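Local coordinates for protein glucokinase (Enterococcus faecalis, PDB 2QM1) that probably phosphorylates glucose at the expense of ATP, as a zinc-binding sugar kinase of the ROK family, at residues T16-A21 with K44-S49; S49-I54 with E105-I110. One frame throughout, in Å; residues are numbered along the deposited sequence. Where two conformers were deposited one is given.

Contact 1 (T16-A21 with K44-S49); sequences TTIKFA and KHIVPS
In the N-terminal lobe of this actin-like ATPase fold, strand 17-24 meets the beginning of helix 46-60 where Ile18 reaches Ile46 and Ser49. The contact is small, burying 105 Å² in all, and a single methyl group carries most of it: Ile18 CD1 lies 4.2 Å from Ile46 CG2 and 3.8 Å from Ser49 OG. The CA atoms of Ile18 and Ile46 are 9.0 Å apart, a gap closed from the strand side by the extended CG1-CD1 arm of Ile18. An isoleucine does this well, because its CG1 branch is turned anti to the carbonyl carbon and then runs on extended (chi2 174°), carrying CD1 out from the strand to the helix. Beta-branching also suits the extended backbone from which it springs.

Ser49 puts a polar atom beside this methyl without leaving it to depend on the strand for a partner. With chi1 at 73°, OG stands between the backbone N and the carbonyl carbon and turns back along its own helix to Ile46 O, donating a hydrogen bond of 2.6 Å to a lone pair in the carbonyl plane, with a C=O...OG angle of 127°. The serine therefore shows Ile18 a compact side chain whose hydroxyl is already engaged. Ser49 N bonds to His45 O. A branched residue suits position 46, since CG2, carried directly on CB, offers Ile18 a methyl close to the helix backbone.

Around this point Ile18 also touches Ile11 and Leu13 on strand 7-13 and Ile35 on strand 29-36, while Ile46 rests on Leu13 and Trp94. Further along the strand, Phe20 packs on Ile50 and Ile54, continuing the seam between the mixed five-stranded sheet and the helix laid over it.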
loop_
_atom_site.group_PDB
_atom_site.type_symbol
_atom_site.label_atom_id
_atom_site.label_comp_id
_atom_site.label_asym_id
_atom_site.label_seq_id
_atom_site.Cartn_x
_atom_site.Cartn_y
_atom_site.Cartn_z
ATOM N N THR B 16 22.124 -12.142 -14.008
ATOM C CA THR B 16 23.526 -12.496 -14.319
ATOM C C THR B 16 24.146 -13.595 -13.456
ATOM O O THR B 16 24.962 -14.396 -13.961
ATOM C CB THR B 16 24.445 -11.276 -14.104
ATOM O OG1 THR B 16 23.694 -10.071 -14.272
ATOM C CG2 THR B 16 25.563 -11.304 -15.062
ATOM N N THR B 17 23.772 -13.598 -12.166
ATOM C CA THR B 17 24.311 -14.515 -11.148
ATOM C C THR B 17 23.187 -15.173 -10.338
ATOM O O THR B 17 22.129 -14.576 -10.161
ATOM C CB THR B 17 25.251 -13.807 -10.123
ATOM O OG1 THR B 17 25.622 -12.493 -10.572
ATOM C CG2 THR B 17 26.484 -14.648 -9.874
ATOM N N ILE B 18 23.411 -16.408 -9.880
ATOM C CA ILE B 18 22.478 -17.067 -8.962
ATOM C C ILE B 18 23.320 -17.318 -7.718
ATOM O O ILE B 18 24.383 -17.959 -7.802
ATOM C CB ILE B 18 21.922 -18.444 -9.511
ATOM C CG1 ILE B 18 21.395 -18.305 -10.959
ATOM C CG2 ILE B 18 20.846 -19.022 -8.522
ATOM C CD1 ILE B 18 20.973 -19.660 -11.619
ATOM N N LYS B 19 22.871 -16.774 -6.590
ATOM C CA LYS B 19 23.597 -16.902 -5.341
ATOM C C LYS B 19 22.831 -17.833 -4.407
ATOM O O LYS B 19 21.620 -17.779 -4.386
ATOM C CB LYS B 19 23.694 -15.562 -4.673
ATOM C CG LYS B 19 24.363 -14.525 -5.501
ATOM C CD LYS B 19 24.982 -13.525 -4.574
ATOM C CE LYS B 19 24.915 -12.157 -5.126
ATOM N NZ LYS B 19 23.480 -11.758 -5.016
ATOM N N PHE B 20 23.560 -18.636 -3.631
ATOM C CA PHE B 20 22.983 -19.598 -2.684
ATOM C C PHE B 20 23.578 -19.338 -1.319
ATOM O O PHE B 20 24.729 -18.838 -1.207
ATOM C CB PHE B 20 23.347 -21.014 -3.083
ATOM C CG PHE B 20 23.013 -21.361 -4.496
ATOM C CD1 PHE B 20 21.888 -22.111 -4.785
ATOM C CD2 PHE B 20 23.846 -20.981 -5.543
ATOM C CE1 PHE B 20 21.577 -22.447 -6.104
ATOM C CE2 PHE B 20 23.524 -21.301 -6.872
ATOM C CZ PHE B 20 22.404 -22.051 -7.147
ATOM N N ALA B 21 22.802 -19.637 -0.279
ATOM C CA ALA B 21 23.390 -19.738 1.051
ATOM C C ALA B 21 22.694 -20.812 1.816
ATOM O O ALA B 21 21.537 -21.101 1.541
ATOM C CB ALA B 21 23.292 -18.443 1.822
ATOM N N LYS B 44 15.798 -22.413 -20.250
ATOM C CA LYS B 44 15.398 -23.760 -19.795
ATOM C C LYS B 44 16.449 -24.415 -18.934
ATOM O O LYS B 44 16.163 -25.418 -18.293
ATOM C CB LYS B 44 15.142 -24.687 -20.980
ATOM C CG LYS B 44 16.362 -24.905 -21.852
ATOM C CD LYS B 44 16.033 -25.803 -23.015
ATOM C CE LYS B 44 16.344 -27.248 -22.735
ATOM N NZ LYS B 44 16.170 -28.093 -23.999
ATOM N N HIS B 45 17.666 -23.860 -18.957
ATOM C CA HIS B 45 18.809 -24.383 -18.177
ATOM C C HIS B 45 18.908 -23.816 -16.741
ATOM O O HIS B 45 19.699 -24.298 -15.943
ATOM C CB HIS B 45 20.143 -24.175 -18.951
ATOM C CG HIS B 45 20.186 -24.879 -20.274
ATOM N ND1 HIS B 45 20.101 -26.248 -20.391
ATOM C CD2 HIS B 45 20.257 -24.400 -21.539
ATOM C CE1 HIS B 45 20.138 -26.587 -21.669
ATOM N NE2 HIS B 45 20.221 -25.480 -22.385
ATOM N N ILE B 46 18.103 -22.804 -16.417
ATOM C CA ILE B 46 18.240 -22.098 -15.131
ATOM C C ILE B 46 17.857 -23.018 -13.959
ATOM O O ILE B 46 18.695 -23.356 -13.112
ATOM C CB ILE B 46 17.445 -20.779 -15.156
ATOM C CG1 ILE B 46 18.089 -19.831 -16.175
ATOM C CG2 ILE B 46 17.331 -20.083 -13.741
ATOM C CD1 ILE B 46 17.291 -18.535 -16.392
ATOM N N VAL B 47 16.613 -23.485 -13.965
ATOM C CA VAL B 47 16.156 -24.359 -12.914
ATOM C C VAL B 47 17.007 -25.632 -12.824
ATOM O O VAL B 47 17.394 -25.991 -11.722
ATOM C CB VAL B 47 14.639 -24.624 -12.961
ATOM C CG1 VAL B 47 14.265 -25.868 -12.120
ATOM C CG2 VAL B 47 13.888 -23.363 -12.479
ATOM N N PRO B 48 17.317 -26.306 -13.963
ATOM C CA PRO B 48 18.242 -27.449 -13.798
ATOM C C PRO B 48 19.624 -27.067 -13.199
ATOM O O PRO B 48 20.219 -27.863 -12.475
ATOM C CB PRO B 48 18.406 -27.957 -15.227
ATOM C CG PRO B 48 17.067 -27.524 -15.916
ATOM C CD PRO B 48 16.862 -26.174 -15.360
ATOM N N SER B 49 20.148 -25.890 -13.542
ATOM C CA SER B 49 21.426 -25.475 -12.983
ATOM C C SER B 49 21.347 -25.271 -11.446
ATOM O O SER B 49 22.317 -25.520 -10.725
ATOM C CB SER B 49 21.967 -24.231 -13.684
ATOM O OG SER B 49 21.239 -23.109 -13.299
#

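Contact 2 (S49-I54 with E105-I110); sequences SIIESI and ESALGI
Ala107 pushes its one methyl into the angle made by the branches of Ile51. CB lies 3.8 Å from Ile51 CG2 and 3.9 Å from Ile51 CG1, while Ile51 CD1 comes still nearer, at 3.4 Å, tight for two methyl carbons and perhaps partly an error of the model. The branches diverge from CB, and chi1 -68°, with CG2 anti to the backbone N, turns the fork to Ala107. Alanine's single methyl suits so close an approach, where the CA atoms of Ile51 and Ala107 are 6.9 Å apart.

The next bump is the fork of Leu108, set into the groove between Ile51 and Ile54, which are three residues apart on one side of their helix. One prong, CD1, lies against Ile51, 4.1 Å from its CG2 and slightly nearer its carbonyl oxygen. The other, CD2, meets Ile54 at 3.9 Å from CG2 and 4.0 Å from CD1, the two side chains crossing at about a right angle. The torsions of Leu108, chi1 -108° and chi2 15°, lie away from the staggered positions, which makes the exact placing of the prongs less certain.

This is helix-on-helix packing on one face of the N-terminal lobe's central sheet: helix 46-60 lies beside the last turn of helix 100-108. Gly109 is the first residue to leave the helical conformation, with the positive phi that glycine accepts easily; its N still bonds to Glu105 O. Beneath the apolar fork, Leu108 rests on Ile71 of strand 68-75 and Ile54 on Ile11 of strand 7-13. On the partly exposed side, by Ala107, Arg55, next along the first helix, reaches across with NH2 to hydrogen-bond Ala107 O, a carbonyl close to the helix end.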
loop_
_atom_site.group_PDB
_atom_site.type_symbol
_atom_site.label_atom_id
_atom_site.label_comp_id
_atom_site.label_asym_id
_atom_site.label_seq_id
_atom_site.Cartn_x
_atom_site.Cartn_y
_atom_site.Cartn_z
ATOM N N SER B 49 20.148 -25.890 -13.542
ATOM C CA SER B 49 21.426 -25.475 -12.983
ATOM C C SER B 49 21.347 -25.271 -11.446
ATOM O O SER B 49 22.317 -25.520 -10.725
ATOM C CB SER B 49 21.967 -24.231 -13.684
ATOM O OG SER B 49 21.239 -23.109 -13.299
ATOM N N ILE B 50 20.175 -24.857 -10.963
ATOM C CA ILE B 50 19.975 -24.582 -9.548
ATOM C C ILE B 50 19.894 -25.923 -8.843
ATOM O O ILE B 50 20.522 -26.116 -7.803
ATOM C CB ILE B 50 18.684 -23.734 -9.337
ATOM C CG1 ILE B 50 18.857 -22.307 -9.948
ATOM C CG2 ILE B 50 18.257 -23.721 -7.886
ATOM C CD1 ILE B 50 17.528 -21.386 -9.831
ATOM N N ILE B 51 19.117 -26.843 -9.424
ATOM C CA ILE B 51 19.000 -28.205 -8.899
ATOM C C ILE B 51 20.370 -28.879 -8.806
ATOM O O ILE B 51 20.749 -29.431 -7.749
ATOM C CB ILE B 51 18.077 -29.025 -9.801
ATOM C CG1 ILE B 51 16.613 -28.498 -9.689
ATOM C CG2 ILE B 51 18.265 -30.543 -9.519
ATOM C CD1 ILE B 51 15.648 -29.109 -10.747
ATOM N N GLU B 52 21.109 -28.843 -9.922
ATOM C CA GLU B 52 22.478 -29.342 -9.974
ATOM C C GLU B 52 23.433 -28.723 -8.970
ATOM O O GLU B 52 24.226 -29.443 -8.396
ATOM C CB GLU B 52 23.071 -29.222 -11.374
ATOM C CG GLU B 52 24.479 -29.756 -11.518
ATOM C CD GLU B 52 24.684 -31.171 -10.940
ATOM O OE1 GLU B 52 25.789 -31.424 -10.426
ATOM O OE2 GLU B 52 23.763 -32.021 -10.998
ATOM N N SER B 53 23.392 -27.396 -8.808
ATOM C CA SER B 53 24.315 -26.728 -7.898
ATOM C C SER B 53 24.049 -27.164 -6.431
ATOM O O SER B 53 24.973 -27.362 -5.656
ATOM C CB SER B 53 24.198 -25.214 -8.060
ATOM O OG SER B 53 25.019 -24.518 -7.131
ATOM N N ILE B 54 22.777 -27.325 -6.060
ATOM C CA ILE B 54 22.439 -27.797 -4.728
ATOM C C ILE B 54 22.749 -29.288 -4.536
ATOM O O ILE B 54 23.301 -29.688 -3.520
ATOM C CB ILE B 54 20.976 -27.467 -4.384
ATOM C CG1 ILE B 54 20.826 -25.969 -4.101
ATOM C CG2 ILE B 54 20.467 -28.343 -3.194
ATOM C CD1 ILE B 54 19.420 -25.529 -4.150
ATOM N N GLU B 105 11.017 -28.862 -6.217
ATOM C CA GLU B 105 10.577 -29.681 -5.124
ATOM C C GLU B 105 10.687 -31.120 -5.574
ATOM O O GLU B 105 11.191 -31.994 -4.844
ATOM C CB GLU B 105 9.134 -29.341 -4.724
ATOM C CG GLU B 105 8.948 -29.332 -3.239
ATOM C CD GLU B 105 7.615 -28.810 -2.816
ATOM O OE1 GLU B 105 6.593 -29.187 -3.435
ATOM O OE2 GLU B 105 7.602 -28.035 -1.844
ATOM N N SER B 106 10.245 -31.357 -6.803
ATOM C CA SER B 106 10.307 -32.723 -7.368
ATOM C C SER B 106 11.729 -33.310 -7.409
ATOM O O SER B 106 11.990 -34.420 -6.927
ATOM C CB SER B 106 9.700 -32.750 -8.753
ATOM O OG SER B 106 9.588 -34.109 -9.166
ATOM N N ALA B 107 12.648 -32.527 -7.963
ATOM C CA ALA B 107 14.035 -32.934 -8.135
ATOM C C ALA B 107 14.777 -33.129 -6.808
ATOM O O ALA B 107 15.656 -33.967 -6.709
ATOM C CB ALA B 107 14.778 -31.916 -8.978
ATOM N N LEU B 108 14.443 -32.313 -5.817
ATOM C CA LEU B 108 15.283 -32.194 -4.629
ATOM C C LEU B 108 14.715 -32.956 -3.426
ATOM O O LEU B 108 15.475 -33.414 -2.581
ATOM C CB LEU B 108 15.547 -30.713 -4.316
ATOM C CG LEU B 108 16.943 -30.124 -4.569
ATOM C CD1 LEU B 108 17.890 -30.992 -5.477
ATOM C CD2 LEU B 108 16.988 -28.603 -4.955
ATOM N N GLY B 109 13.399 -33.128 -3.350
ATOM C CA GLY B 109 12.823 -33.887 -2.218
ATOM C C GLY B 109 12.912 -33.140 -0.884
ATOM O O GLY B 109 12.883 -33.753 0.214
ATOM N N ILE B 110 13.017 -31.829 -0.977
ATOM C CA ILE B 110 12.960 -30.987 0.203
ATOM C C ILE B 110 12.033 -29.797 -0.085
ATOM O O ILE B 110 12.067 -29.236 -1.179
ATOM C CB ILE B 110 14.377 -30.577 0.710
ATOM C CG1 ILE B 110 14.621 -29.083 0.620
ATOM C CG2 ILE B 110 15.486 -31.392 0.074
ATOM C CD1 ILE B 110 14.578 -28.471 1.928
#

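How the contacts relate
Both contacts are made by helix 46-60, and their centres are about 11 Å apart. They follow one another along the chain and share Ser49: contact 1 ties the start of the helix back to strand 17-24, and contact 2 ties its next turns forward to helix 100-108. They also touch directly, Phe20 CE2 lying 3.6 Å from Ser53 OG and Ile18 CD1 3.8 Å from Ile50 CG1. Ile50 thus continues the apolar layer over the sheet from one contact towards the other. Together they pack the helix against both strand 17-24 and helix 100-108, away from the magnesium and zinc sites.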